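Local coordinates for hypothetical protein (Methanosarcina mazei, PDB 2I1S), which is of unknown function but belongs to the plasmid pRiA4b ORF-3-like family, with no specific activity established, at residues E179-P183 / K184-F188; D167-W171 / L172-F176; K86-L90 / S91-T95. All coordinates share one frame; numbering follows the deposited sequence.

Interaction 1: E179-P183 / K184-F188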
# COMPACT_ATOMS: atom_id res chain seq x y z
N GLU A 179 -16.36 -1.67 -4.67
CA GLU A 179 -16.20 -2.96 -3.97
C GLU A 179 -15.49 -4.04 -4.77
O GLU A 179 -15.34 -5.18 -4.29
CB GLU A 179 -17.56 -3.55 -3.47
CG GLU A 179 -18.44 -2.56 -2.71
CD GLU A 179 -17.65 -1.76 -1.69
OE1 GLU A 179 -16.77 -2.35 -0.99
OE2 GLU A 179 -17.92 -0.54 -1.57
N TYR A 180 -15.06 -3.71 -5.98
CA TYR A 180 -14.41 -4.71 -6.82
C TYR A 180 -12.92 -4.84 -6.53
O TYR A 180 -12.17 -3.87 -6.65
CB TYR A 180 -14.61 -4.42 -8.31
CG TYR A 180 -13.82 -5.40 -9.13
CD1 TYR A 180 -14.23 -6.74 -9.22
CD2 TYR A 180 -12.64 -5.02 -9.79
CE1 TYR A 180 -13.50 -7.67 -9.95
CE2 TYR A 180 -11.90 -5.95 -10.53
CZ TYR A 180 -12.33 -7.27 -10.59
OH TYR A 180 -11.62 -8.21 -11.31
N PHE A 181 -12.50 -6.05 -6.17
CA PHE A 181 -11.08 -6.38 -6.15
C PHE A 181 -10.95 -7.87 -6.43
O PHE A 181 -11.78 -8.65 -6.00
CB PHE A 181 -10.43 -6.08 -4.79
CG PHE A 181 -8.98 -6.54 -4.71
CD1 PHE A 181 -8.01 -5.98 -5.54
CD2 PHE A 181 -8.59 -7.53 -3.85
CE1 PHE A 181 -6.67 -6.41 -5.51
CE2 PHE A 181 -7.26 -7.95 -3.80
CZ PHE A 181 -6.30 -7.38 -4.62
N ASP A 182 -9.89 -8.25 -7.14
CA ASP A 182 -9.59 -9.65 -7.41
C ASP A 182 -8.07 -9.76 -7.27
O ASP A 182 -7.34 -9.08 -7.98
CB ASP A 182 -10.06 -9.98 -8.84
CG ASP A 182 -9.87 -11.45 -9.21
OD1 ASP A 182 -9.04 -12.14 -8.59
OD2 ASP A 182 -10.55 -11.92 -10.16
N PRO A 183 -7.59 -10.59 -6.32
CA PRO A 183 -6.13 -10.64 -6.14
C PRO A 183 -5.32 -11.08 -7.37
O PRO A 183 -4.14 -10.78 -7.44
CB PRO A 183 -5.93 -11.59 -4.95
CG PRO A 183 -7.24 -12.22 -4.67
CD PRO A 183 -8.32 -11.45 -5.37
N LYS A 184 -5.97 -11.76 -8.32
CA LYS A 184 -5.36 -12.20 -9.55
C LYS A 184 -5.21 -11.10 -10.62
O LYS A 184 -4.63 -11.36 -11.69
CB LYS A 184 -6.15 -13.39 -10.15
CG LYS A 184 -6.11 -14.67 -9.33
CD LYS A 184 -6.56 -15.88 -10.16
CE LYS A 184 -7.96 -16.38 -9.84
NZ LYS A 184 -8.96 -15.28 -9.73
N ASP A 185 -5.78 -9.92 -10.36
CA ASP A 185 -5.57 -8.75 -11.22
C ASP A 185 -4.23 -8.05 -10.94
O ASP A 185 -3.74 -7.29 -11.78
CB ASP A 185 -6.68 -7.71 -11.01
CG ASP A 185 -8.02 -8.15 -11.56
OD1 ASP A 185 -8.04 -9.09 -12.41
OD2 ASP A 185 -9.05 -7.52 -11.15
N VAL A 186 -3.67 -8.27 -9.76
CA VAL A 186 -2.43 -7.63 -9.36
C VAL A 186 -1.23 -8.18 -10.13
O VAL A 186 -1.05 -9.39 -10.23
CB VAL A 186 -2.18 -7.73 -7.86
CG1 VAL A 186 -0.83 -7.10 -7.50
CG2 VAL A 186 -3.32 -7.06 -7.10
N SER A 187 -0.41 -7.27 -10.64
CA SER A 187 0.76 -7.66 -11.39
C SER A 187 2.03 -7.02 -10.78
O SER A 187 2.17 -5.79 -10.75
CB SER A 187 0.58 -7.21 -12.81
OG SER A 187 1.19 -8.16 -13.62
N PHE A 188 2.95 -7.86 -10.30
CA PHE A 188 4.11 -7.33 -9.60
C PHE A 188 5.32 -7.04 -10.48
O PHE A 188 5.56 -7.73 -11.48
CB PHE A 188 4.50 -8.24 -8.44
CG PHE A 188 3.50 -8.26 -7.34
CD1 PHE A 188 3.52 -7.29 -6.33
CD2 PHE A 188 2.55 -9.27 -7.28
CE1 PHE A 188 2.58 -7.31 -5.29
CE2 PHE A 188 1.60 -9.31 -6.26
CZ PHE A 188 1.61 -8.33 -5.25
O HOH W 1 -8.55 -5.75 -8.87
O HOH W 2 -1.73 -11.55 -8.42
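Asp182 and Lys184 form an Asx turn in the C-terminal tail that follows helix 165-172. Its defining bond runs from Lys184 N to Asp182 OD1 (3.1 Å), with the donor standing above the carboxylate plane, 43° out of it. A backbone bond from Asp185 N to Asp182 O (3.0 Å) closes a type I beta turn from Asp182 to Asp185 over the Asx turn, and Asp182 therefore accepts through both main chain and side chain. With chi1 at -177°, Asp182 CG sits beside its own carbonyl carbon, and this carries the carboxylate forward to the Lys184 amide. The lysine chain bends at its last two torsions and brings NZ back to 3.3 Å from Asp182 OD1, a salt bridge whose hydrogen bond is weak.

This turn rests against the edge of the mixed sheet: Phe181 and Pro183 touch Cys132 of the outermost strand 131-136, and Val186 touches Val44 of helix 34-44. Across the turn, CE1 on the edge of the Phe181 ring meets Val186 CG2 at 3.8 Å, while Pro183 N lies over one ring face, offset toward the rim.

Tyr180 and Asp185 approach from opposite directions, ring and carboxylate planes 45° apart. The phenol OH donates to the syn lone pair of Asp185 OD2 at 2.7 Å, and a water donates to that same oxygen. Asp182 OD2 and Asp185 OD1 are 4.4 Å apart, a like-charge proximity that the Lys184 ammonium probably eases. A second water donates to both Pro183 O and Val186 O.

Interaction 2: D167-W171 / L172-F176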
# COMPACT_ATOMS: atom_id res chain seq x y z
N ASP A 167 -20.93 14.22 -12.96
CA ASP A 167 -19.54 14.64 -12.93
C ASP A 167 -18.67 13.65 -12.18
O ASP A 167 -17.50 13.48 -12.50
CB ASP A 167 -19.41 16.01 -12.30
CG ASP A 167 -19.95 17.12 -13.19
OD1 ASP A 167 -20.43 18.14 -12.63
OD2 ASP A 167 -19.88 16.98 -14.44
N THR A 168 -19.25 13.00 -11.18
CA THR A 168 -18.51 12.03 -10.36
C THR A 168 -18.32 10.75 -11.16
O THR A 168 -17.24 10.21 -11.18
CB THR A 168 -19.29 11.76 -9.05
OG1 THR A 168 -19.57 13.01 -8.42
CG2 THR A 168 -18.52 10.81 -8.08
N VAL A 169 -19.37 10.30 -11.85
CA VAL A 169 -19.32 9.14 -12.76
C VAL A 169 -18.27 9.34 -13.84
O VAL A 169 -17.51 8.40 -14.13
CB VAL A 169 -20.71 8.80 -13.39
CG1 VAL A 169 -20.61 7.71 -14.46
CG2 VAL A 169 -21.69 8.36 -12.29
N LEU A 170 -18.23 10.55 -14.42
CA LEU A 170 -17.27 10.88 -15.46
C LEU A 170 -15.84 10.81 -14.91
O LEU A 170 -14.94 10.26 -15.56
CB LEU A 170 -17.59 12.26 -16.09
CG LEU A 170 -16.86 12.61 -17.41
CD1 LEU A 170 -17.28 11.74 -18.61
CD2 LEU A 170 -17.02 14.10 -17.77
N TRP A 171 -15.69 11.31 -13.68
CA TRP A 171 -14.42 11.39 -12.97
C TRP A 171 -13.85 9.98 -12.71
O TRP A 171 -12.69 9.71 -13.03
CB TRP A 171 -14.59 12.17 -11.63
CG TRP A 171 -13.32 12.75 -11.08
CD1 TRP A 171 -12.99 14.08 -11.03
CD2 TRP A 171 -12.21 12.04 -10.48
NE1 TRP A 171 -11.75 14.25 -10.45
CE2 TRP A 171 -11.25 13.02 -10.10
CE3 TRP A 171 -11.95 10.69 -10.19
CZ2 TRP A 171 -10.02 12.67 -9.48
CZ3 TRP A 171 -10.73 10.34 -9.58
CH2 TRP A 171 -9.78 11.33 -9.25
N LEU A 172 -14.69 9.09 -12.16
CA LEU A 172 -14.28 7.75 -11.75
C LEU A 172 -14.41 6.74 -12.87
O LEU A 172 -13.80 5.68 -12.81
CB LEU A 172 -15.08 7.29 -10.51
CG LEU A 172 -14.80 7.97 -9.15
CD1 LEU A 172 -15.90 7.64 -8.16
CD2 LEU A 172 -13.45 7.54 -8.60
N GLY A 173 -15.20 7.08 -13.89
CA GLY A 173 -15.44 6.19 -15.03
C GLY A 173 -16.70 5.34 -14.90
O GLY A 173 -17.14 5.01 -13.78
N ASP A 174 -17.25 4.95 -16.04
CA ASP A 174 -18.49 4.17 -16.10
C ASP A 174 -18.45 2.91 -15.28
O ASP A 174 -19.40 2.60 -14.57
CB ASP A 174 -18.80 3.76 -17.56
CG ASP A 174 -19.81 4.66 -18.21
OD1 ASP A 174 -20.51 5.39 -17.46
OD2 ASP A 174 -19.90 4.64 -19.46
N ASP A 175 -17.35 2.18 -15.45
CA ASP A 175 -17.19 0.82 -14.93
C ASP A 175 -16.70 0.76 -13.49
O ASP A 175 -16.55 -0.32 -12.93
CB ASP A 175 -16.25 0.01 -15.85
CG ASP A 175 -15.01 0.82 -16.32
OD1 ASP A 175 -13.95 0.19 -16.59
OD2 ASP A 175 -15.11 2.08 -16.45
N PHE A 176 -16.47 1.92 -12.88
CA PHE A 176 -15.92 1.92 -11.54
C PHE A 176 -16.89 1.28 -10.54
O PHE A 176 -18.08 1.58 -10.53
CB PHE A 176 -15.48 3.33 -11.11
CG PHE A 176 -14.85 3.38 -9.75
CD1 PHE A 176 -13.49 3.07 -9.59
CD2 PHE A 176 -15.62 3.71 -8.61
CE1 PHE A 176 -12.89 3.09 -8.32
CE2 PHE A 176 -15.03 3.73 -7.35
CZ PHE A 176 -13.65 3.43 -7.21
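Leu172 faces Thr168 and Trp171 with different branches of its fork. Thr168 and Leu172 lie side by side, pointing the same way, and CD1 of the leucine approaches Thr168 CG2 at 4.1 Å. The other methyl, Leu172 CD2, comes to the six-membered part of the indole, 3.8 Å from Trp171 CE3, the two side chains crossing at a slant. Leu172 CG is placed anti to the carbonyl carbon (chi1 -70°), a torsion that lets CD1 and CD2 reach Thr168 and Trp171. The same CD2 stands 4.2 Å above the centre of the Phe176 ring plane, a methyl over an aromatic face. On another side of the helix, Val169 CG1 meets Asp174 OD1 at 3.8 Å.

Backbone evidence shows that the helix stops here. Leu172 N bonds to Thr168 O at 3.0 Å, with a C=O...donor angle of 161°, whereas the next bond, Gly173 N to Val169 O, is weak because its N-H...acceptor angle is 129° although the atoms are 2.7 Å apart. Gly173 then leaves helical geometry with a positive phi, where a side chain would press on the carbonyl oxygen of Leu172. From it a type I beta turn leads to Phe176, closed by Phe176 N to Gly173 O (3.3 Å).

Thr168 OG1 bonds back to the carbonyl oxygen of Glu164, one turn earlier and just ahead of helix 165-172. Helix 165-172 packs on helix 146-157, with Thr168 on Val156 and both Trp171 and Leu172 on Met153, while Phe176 reaches Tyr150 of that helix and Pro141 in a loop.

Interaction 3: K86-L90 / S91-T95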
# COMPACT_ATOMS: atom_id res chain seq x y z
N LYS A 86 16.75 2.04 -1.08
CA LYS A 86 17.47 1.09 -1.94
C LYS A 86 18.40 0.25 -1.08
O LYS A 86 18.66 -0.90 -1.40
CB LYS A 86 18.29 1.79 -3.04
CG LYS A 86 17.47 2.47 -4.12
CD LYS A 86 18.33 2.95 -5.26
CE LYS A 86 17.45 3.45 -6.42
NZ LYS A 86 18.19 4.15 -7.51
N LYS A 87 18.88 0.85 0.02
CA LYS A 87 19.78 0.23 0.99
C LYS A 87 19.07 -0.48 2.15
O LYS A 87 19.44 -1.59 2.50
CB LYS A 87 20.73 1.29 1.56
CG LYS A 87 21.85 1.66 0.59
CD LYS A 87 22.43 3.02 0.92
CE LYS A 87 23.87 3.10 0.45
NZ LYS A 87 24.41 4.45 0.74
N ALA A 88 18.07 0.18 2.74
CA ALA A 88 17.31 -0.35 3.88
C ALA A 88 16.63 -1.66 3.49
O ALA A 88 15.91 -1.73 2.47
CB ALA A 88 16.31 0.65 4.35
N LYS A 89 16.88 -2.70 4.28
CA LYS A 89 16.32 -4.02 4.04
C LYS A 89 15.14 -4.25 4.98
O LYS A 89 15.20 -3.85 6.13
CB LYS A 89 17.40 -5.08 4.28
CG LYS A 89 18.51 -5.12 3.21
CD LYS A 89 18.02 -5.79 1.91
CE LYS A 89 19.11 -6.63 1.18
NZ LYS A 89 19.79 -5.88 0.07
N LEU A 90 14.06 -4.88 4.50
CA LEU A 90 12.92 -5.21 5.39
C LEU A 90 13.36 -5.99 6.62
O LEU A 90 12.90 -5.70 7.74
CB LEU A 90 11.84 -6.01 4.67
CG LEU A 90 11.17 -5.38 3.45
CD1 LEU A 90 9.99 -6.25 2.98
CD2 LEU A 90 10.74 -3.97 3.73
N SER A 91 14.25 -6.96 6.38
CA SER A 91 14.82 -7.86 7.39
C SER A 91 15.65 -7.17 8.48
O SER A 91 15.93 -7.77 9.51
CB SER A 91 15.66 -8.95 6.71
OG SER A 91 16.92 -8.46 6.25
N ASP A 92 16.04 -5.93 8.24
CA ASP A 92 16.71 -5.12 9.26
C ASP A 92 15.72 -4.38 10.18
O ASP A 92 16.11 -3.92 11.26
CB ASP A 92 17.64 -4.12 8.58
CG ASP A 92 18.91 -4.78 8.05
OD1 ASP A 92 19.43 -5.73 8.70
OD2 ASP A 92 19.39 -4.35 6.97
N TYR A 93 14.45 -4.30 9.75
CA TYR A 93 13.42 -3.54 10.46
C TYR A 93 12.24 -4.35 11.01
O TYR A 93 11.89 -4.22 12.18
CB TYR A 93 12.87 -2.43 9.58
CG TYR A 93 13.76 -1.22 9.47
CD1 TYR A 93 13.63 -0.17 10.35
CD2 TYR A 93 14.72 -1.13 8.46
CE1 TYR A 93 14.44 0.94 10.26
CE2 TYR A 93 15.54 -0.02 8.36
CZ TYR A 93 15.40 1.02 9.27
OH TYR A 93 16.21 2.13 9.17
N PHE A 94 11.62 -5.15 10.15
CA PHE A 94 10.47 -5.95 10.54
C PHE A 94 10.89 -7.18 11.34
O PHE A 94 11.72 -7.99 10.90
CB PHE A 94 9.64 -6.40 9.32
CG PHE A 94 8.86 -5.29 8.66
CD1 PHE A 94 9.40 -4.57 7.59
CD2 PHE A 94 7.54 -5.01 9.05
CE1 PHE A 94 8.68 -3.55 6.96
CE2 PHE A 94 6.81 -4.01 8.43
CZ PHE A 94 7.38 -3.27 7.37
N THR A 95 10.32 -7.32 12.52
CA THR A 95 10.41 -8.53 13.29
C THR A 95 9.02 -8.75 13.88
O THR A 95 8.10 -7.95 13.64
CB THR A 95 11.48 -8.43 14.42
OG1 THR A 95 10.87 -7.94 15.63
CG2 THR A 95 12.64 -7.50 14.01
O HOH W 3 19.00 -1.88 6.56
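Leu90 O accepts two backbone donors: Phe94 N at 2.8 Å, nearly in line with the carbonyl (C=O...donor angle 174°), and Tyr93 N at 2.9 Å, 54° out of its plane. Together with Asp92 N to Lys89 O (3.1 Å), these bonds hold the short, weakly bonded helix about 90-93, a single turn that follows edge strand 82-84 and its loop.

Leu90 and Phe94 run side by side in the same direction. Leu90 CD2 lies 3.9 Å from Phe94 CE1, and the edge of that ring also meets Leu90 O in plane. Both side chains touch Tyr9 of strand 7-15, and Phe94 reaches Met57 of strand 53-58, so the turn is packed onto the sheet. An alanine at Phe94 is likely to leave a gap beside Leu90 CD2 and to strip Tyr9 and Met57 of an aromatic neighbour.

The Tyr93 ring presents its edge in plane to Lys89 O, with CD2 3.6 Å from that oxygen, and its CE2 comes near Ala88 CB. Its hydroxyl bonds to Asp66 OD2, which ties the helix to strand 65-69. Asp92 has CG anti to its carbonyl carbon (chi1 -75°), setting OD2 3.4 Å from Lys89 CB. A water donates to Asp92 OD2 and accepts from Lys89 N at 3.2 Å.

Along the chain, the first is interaction 3, a one-turn helix closed just after edge strand 82-84 and packed against helix 34-44 and strands 7-15 and 53-58. Strands 100-105, 111-122 and 131-136 and helix 146-157 follow before interaction 2 ends helix 165-172 in a type I beta turn. Interaction 1 comes soon after, folding the C-terminal tail onto strand 131-136 and helix 34-44. Each closes a purely local turn; the three stand in series, neither nesting nor crossing. Interactions 2 and 3 occupy opposite sides of the chain's centre, their centres about 39 Å apart, whereas the centres of interactions 1 and 2 are about 20 Å apart. Helix 34-44 is common to interactions 1 and 3.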